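Local coordinates for penicillin-binding protein 1A (Mycobacterium tuberculosis, PDB 5CXW) that builds and cross-links cell-wall peptidoglycan, its penicillin-sensitive transpeptidase domain, the part modelled here, joining the peptide subunits of neighbouring glycan strands, at residues K1-R13 with Y77-Q90. Sequence-based numbering, arbitrary orientation.
Sequences KGPNGLIERQVTR and YYGGDNANGFDFAQ
The guanidinium of Arg9 meets the type I beta turn Asn82-Gly85 edge-on, while Leu6 CD2 lies against one of its faces, 3.4 Å above the plane and toward the rim. Its NH2 is shared by two carbonyls: Gly85 O takes it in the carbonyl plane, on a lone pair, at 2.8 Å, and Ala83 O takes it from above the carbonyl plane at 2.9 Å. NH1 adds a weak bond to Gly85 O. A bend at chi3 (57°) turns the group onto the loop. The amides of Gln10 and Gln90 come from opposite directions and stack with planes 5° apart. Gln90 NE2 donates instead to Tyr77 OH, which lies in its amide plane. Asp87 OD2, in plane at the edge of the Tyr77 ring, accepts a bond from Tyr77 OH, and one water joins this oxygen to Leu6 O and Gln10 NE2. Leu6 CD1 presses on the backbone of Gly79 and Gly80, 3.4 Å from Gly79 C, and Ile7 CG1 reaches Tyr77 CD2 at 3.8 Å. The N-terminal helix 2-19 thus packs at the edge of the transpeptidase domain's five-stranded antiparallel sheet, beside outermost strand 74-78 and away from the penicillin site; Pro3 and Ile7 also touch helix 39-53.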
loop_
_atom_site.group_PDB
_atom_site.type_symbol
_atom_site.label_atom_id
_atom_site.label_comp_id
_atom_site.label_asym_id
_atom_site.label_seq_id
_atom_site.Cartn_x
_atom_site.Cartn_y
_atom_site.Cartn_z
ATOM N N LYS A 1 25.872 5.878 5.649
ATOM C CA LYS A 1 25.592 4.493 5.138
ATOM C C LYS A 1 24.065 4.249 5.054
ATOM O O LYS A 1 23.552 3.845 4.001
ATOM C CB LYS A 1 26.314 3.460 6.026
ATOM C CG LYS A 1 26.042 2.006 5.719
ATOM C CD LYS A 1 26.425 1.610 4.320
ATOM C CE LYS A 1 26.058 0.154 4.122
ATOM N NZ LYS A 1 27.023 -0.482 3.200
ATOM N N GLY A 2 23.388 4.453 6.194
ATOM C CA GLY A 2 21.933 4.689 6.271
ATOM C C GLY A 2 20.916 3.880 5.452
ATOM O O GLY A 2 20.958 2.632 5.434
ATOM N N PRO A 3 19.935 4.583 4.826
ATOM C CA PRO A 3 18.863 3.870 4.069
ATOM C C PRO A 3 19.381 2.898 2.978
ATOM O O PRO A 3 18.803 1.821 2.750
ATOM C CB PRO A 3 18.047 5.025 3.449
ATOM C CG PRO A 3 18.229 6.160 4.390
ATOM C CD PRO A 3 19.625 6.025 4.972
ATOM N N ASN A 4 20.505 3.242 2.331
ATOM C CA ASN A 4 21.099 2.326 1.352
ATOM C C ASN A 4 21.555 0.984 1.946
ATOM O O ASN A 4 21.544 -0.027 1.235
ATOM C CB ASN A 4 22.245 2.982 0.604
ATOM C CG ASN A 4 21.763 4.077 -0.319
ATOM O OD1 ASN A 4 20.885 3.865 -1.186
ATOM N ND2 ASN A 4 22.315 5.274 -0.132
ATOM N N GLY A 5 21.922 0.959 3.237
ATOM C CA GLY A 5 22.202 -0.329 3.909
ATOM C C GLY A 5 21.021 -1.321 3.905
ATOM O O GLY A 5 21.200 -2.542 3.796
ATOM N N LEU A 6 19.819 -0.794 4.117
ATOM C CA LEU A 6 18.615 -1.620 4.142
ATOM C C LEU A 6 18.310 -2.045 2.717
ATOM O O LEU A 6 17.855 -3.159 2.502
ATOM C CB LEU A 6 17.419 -0.868 4.784
ATOM C CG LEU A 6 17.605 -0.501 6.246
ATOM C CD1 LEU A 6 16.398 0.289 6.751
ATOM C CD2 LEU A 6 17.921 -1.742 7.098
ATOM N N ILE A 7 18.576 -1.184 1.738
ATOM C CA ILE A 7 18.412 -1.578 0.340
ATOM C C ILE A 7 19.397 -2.718 0.054
ATOM O O ILE A 7 19.054 -3.724 -0.558
ATOM C CB ILE A 7 18.616 -0.438 -0.622
ATOM C CG1 ILE A 7 17.491 0.610 -0.486
ATOM C CG2 ILE A 7 18.744 -0.972 -2.055
ATOM C CD1 ILE A 7 17.735 1.950 -1.174
ATOM N N GLU A 8 20.647 -2.552 0.491
ATOM C CA GLU A 8 21.672 -3.595 0.221
ATOM C C GLU A 8 21.272 -4.947 0.787
ATOM O O GLU A 8 21.501 -5.991 0.171
ATOM C CB GLU A 8 23.054 -3.175 0.819
ATOM C CG GLU A 8 23.701 -2.002 0.095
ATOM C CD GLU A 8 24.825 -1.263 0.925
ATOM O OE1 GLU A 8 25.410 -1.844 1.910
ATOM O OE2 GLU A 8 25.147 -0.074 0.596
ATOM N N ARG A 9 20.702 -4.926 1.995
ATOM C CA ARG A 9 20.241 -6.139 2.629
ATOM C C ARG A 9 19.181 -6.844 1.778
ATOM O O ARG A 9 19.172 -8.059 1.665
ATOM C CB ARG A 9 19.727 -5.884 4.068
ATOM C CG ARG A 9 20.868 -5.829 5.089
ATOM C CD ARG A 9 20.583 -5.051 6.381
ATOM N NE ARG A 9 19.413 -5.506 7.153
ATOM C CZ ARG A 9 19.011 -4.980 8.326
ATOM N NH1 ARG A 9 17.919 -5.451 8.947
ATOM N NH2 ARG A 9 19.674 -3.969 8.898
ATOM N N GLN A 10 18.288 -6.078 1.178
ATOM C CA GLN A 10 17.293 -6.677 0.275
ATOM C C GLN A 10 17.872 -7.170 -1.034
ATOM O O GLN A 10 17.465 -8.192 -1.560
ATOM C CB GLN A 10 16.161 -5.698 -0.004
ATOM C CG GLN A 10 15.281 -5.356 1.189
ATOM C CD GLN A 10 14.699 -6.612 1.775
ATOM O OE1 GLN A 10 14.123 -7.407 1.080
ATOM N NE2 GLN A 10 14.924 -6.823 3.055
ATOM N N VAL A 11 18.860 -6.471 -1.558
ATOM C CA VAL A 11 19.547 -6.925 -2.744
ATOM C C VAL A 11 20.279 -8.254 -2.496
ATOM O O VAL A 11 20.199 -9.170 -3.294
ATOM C CB VAL A 11 20.535 -5.831 -3.267
ATOM C CG1 VAL A 11 21.438 -6.374 -4.403
ATOM C CG2 VAL A 11 19.802 -4.614 -3.776
ATOM N N THR A 12 21.001 -8.343 -1.377
ATOM C CA THR A 12 21.671 -9.566 -0.998
ATOM C C THR A 12 20.721 -10.730 -0.874
ATOM O O THR A 12 20.973 -11.807 -1.425
ATOM C CB THR A 12 22.398 -9.416 0.313
ATOM O OG1 THR A 12 23.393 -8.415 0.153
ATOM C CG2 THR A 12 23.071 -10.721 0.738
ATOM N N ARG A 13 19.608 -10.504 -0.191
ATOM C CA ARG A 13 18.605 -11.531 -0.012
ATOM C C ARG A 13 18.140 -12.030 -1.374
ATOM O O ARG A 13 18.024 -13.224 -1.598
ATOM C CB ARG A 13 17.420 -10.958 0.784
ATOM C CG ARG A 13 16.435 -11.950 1.384
ATOM C CD ARG A 13 15.028 -11.320 1.648
ATOM N NE ARG A 13 14.276 -11.573 0.433
ATOM C CZ ARG A 13 14.164 -10.780 -0.651
ATOM N NH1 ARG A 13 14.623 -9.494 -0.749
ATOM N NH2 ARG A 13 13.519 -11.300 -1.690
ATOM N N TYR A 77 12.979 3.030 -1.756
ATOM C CA TYR A 77 12.858 2.135 -0.594
ATOM C C TYR A 77 13.555 2.775 0.601
ATOM O O TYR A 77 14.813 2.904 0.630
ATOM C CB TYR A 77 13.524 0.781 -0.914
ATOM C CG TYR A 77 13.313 -0.315 0.105
ATOM C CD1 TYR A 77 12.201 -1.135 0.037
ATOM C CD2 TYR A 77 14.224 -0.522 1.155
ATOM C CE1 TYR A 77 11.993 -2.155 0.937
ATOM C CE2 TYR A 77 14.029 -1.537 2.056
ATOM C CZ TYR A 77 12.906 -2.356 1.933
ATOM O OH TYR A 77 12.738 -3.342 2.820
ATOM N N TYR A 78 12.722 3.210 1.555
ATOM C CA TYR A 78 13.162 3.752 2.780
ATOM C C TYR A 78 12.576 2.882 3.883
ATOM O O TYR A 78 11.353 2.900 4.111
ATOM C CB TYR A 78 12.691 5.212 2.920
ATOM C CG TYR A 78 13.159 5.800 4.261
ATOM C CD1 TYR A 78 14.422 6.365 4.420
ATOM C CD2 TYR A 78 12.356 5.697 5.386
ATOM C CE1 TYR A 78 14.837 6.865 5.663
ATOM C CE2 TYR A 78 12.753 6.177 6.603
ATOM C CZ TYR A 78 13.989 6.754 6.746
ATOM O OH TYR A 78 14.344 7.215 8.008
ATOM N N GLY A 79 13.415 2.146 4.586
ATOM C CA GLY A 79 12.945 1.382 5.768
ATOM C C GLY A 79 13.437 1.907 7.102
ATOM O O GLY A 79 13.132 1.325 8.137
ATOM N N GLY A 80 14.200 2.993 7.080
ATOM C CA GLY A 80 14.841 3.481 8.281
ATOM C C GLY A 80 16.182 4.109 7.939
ATOM O O GLY A 80 16.697 3.958 6.829
ATOM N N ASP A 81 16.752 4.834 8.892
ATOM C CA ASP A 81 18.057 5.483 8.655
ATOM C C ASP A 81 19.245 4.720 9.227
ATOM O O ASP A 81 20.360 5.224 9.171
ATOM C CB ASP A 81 18.062 6.918 9.190
ATOM C CG ASP A 81 17.544 7.927 8.167
ATOM O OD1 ASP A 81 18.302 8.324 7.225
ATOM O OD2 ASP A 81 16.376 8.336 8.334
ATOM N N ASN A 82 19.025 3.512 9.750
ATOM C CA ASN A 82 20.121 2.706 10.327
ATOM C C ASN A 82 20.324 1.482 9.408
ATOM O O ASN A 82 19.492 0.587 9.375
ATOM C CB ASN A 82 19.796 2.341 11.791
ATOM C CG ASN A 82 21.000 1.801 12.573
ATOM O OD1 ASN A 82 22.017 1.393 11.999
ATOM N ND2 ASN A 82 20.876 1.780 13.907
ATOM N N ALA A 83 21.442 1.479 8.661
ATOM C CA ALA A 83 21.882 0.340 7.830
ATOM C C ALA A 83 21.883 -1.013 8.544
ATOM O O ALA A 83 21.634 -2.052 7.920
ATOM C CB ALA A 83 23.287 0.608 7.313
ATOM N N ASN A 84 22.223 -0.966 9.839
ATOM C CA ASN A 84 22.336 -2.123 10.731
ATOM C C ASN A 84 21.145 -2.271 11.703
ATOM O O ASN A 84 21.227 -3.031 12.680
ATOM C CB ASN A 84 23.632 -1.980 11.558
ATOM C CG ASN A 84 24.868 -2.450 10.806
ATOM O OD1 ASN A 84 25.572 -1.658 10.158
ATOM N ND2 ASN A 84 25.151 -3.750 10.903
ATOM N N GLY A 85 20.062 -1.542 11.466
ATOM C CA GLY A 85 18.944 -1.531 12.358
ATOM C C GLY A 85 17.724 -2.133 11.639
ATOM O O GLY A 85 17.807 -2.857 10.655
ATOM N N PHE A 86 16.581 -1.838 12.199
ATOM C CA PHE A 86 15.348 -2.520 11.861
ATOM C C PHE A 86 14.848 -1.941 10.564
ATOM O O PHE A 86 15.076 -0.759 10.307
ATOM C CB PHE A 86 14.409 -2.249 12.986
ATOM C CG PHE A 86 13.158 -3.028 12.926
ATOM C CD1 PHE A 86 13.109 -4.345 13.375
ATOM C CD2 PHE A 86 12.016 -2.445 12.450
ATOM C CE1 PHE A 86 11.923 -5.072 13.306
ATOM C CE2 PHE A 86 10.824 -3.150 12.418
ATOM C CZ PHE A 86 10.778 -4.467 12.825
ATOM N N ASP A 87 14.267 -2.791 9.711
ATOM C CA ASP A 87 13.726 -2.364 8.416
ATOM C C ASP A 87 12.193 -2.271 8.559
ATOM O O ASP A 87 11.473 -3.273 8.523
ATOM C CB ASP A 87 14.120 -3.316 7.288
ATOM C CG ASP A 87 13.668 -2.816 5.878
ATOM O OD1 ASP A 87 12.732 -1.972 5.787
ATOM O OD2 ASP A 87 14.168 -3.364 4.866
ATOM N N PHE A 88 11.701 -1.057 8.742
ATOM C CA PHE A 88 10.234 -0.829 8.877
ATOM C C PHE A 88 9.403 -1.035 7.616
ATOM O O PHE A 88 8.168 -1.102 7.731
ATOM C CB PHE A 88 9.893 0.526 9.450
ATOM C CG PHE A 88 9.988 0.543 10.938
ATOM C CD1 PHE A 88 8.968 -0.019 11.680
ATOM C CD2 PHE A 88 11.150 0.934 11.540
ATOM C CE1 PHE A 88 9.061 -0.073 13.080
ATOM C CE2 PHE A 88 11.259 0.890 12.939
ATOM C CZ PHE A 88 10.198 0.394 13.677
ATOM N N ALA A 89 10.057 -1.129 6.453
ATOM C CA ALA A 89 9.389 -1.487 5.216
ATOM C C ALA A 89 9.085 -2.984 5.106
ATOM O O ALA A 89 8.342 -3.386 4.203
ATOM C CB ALA A 89 10.208 -1.046 3.984
ATOM N N GLN A 90 9.670 -3.767 5.991
ATOM C CA GLN A 90 9.493 -5.193 6.080
ATOM C C GLN A 90 8.713 -5.646 7.297
ATOM O O GLN A 90 8.370 -6.849 7.382
ATOM C CB GLN A 90 10.858 -5.892 6.092
ATOM C CG GLN A 90 11.642 -5.713 4.799
ATOM C CD GLN A 90 11.045 -6.455 3.611
ATOM O OE1 GLN A 90 10.432 -7.527 3.761
ATOM N NE2 GLN A 90 11.202 -5.898 2.420
HETATM O O HOH W 1 23.821 3.621 8.640
HETATM O O HOH W 2 16.005 1.987 3.065
HETATM O O HOH W 3 16.438 -4.589 4.517
HETATM O O HOH W 4 10.908 -7.604 -0.006
#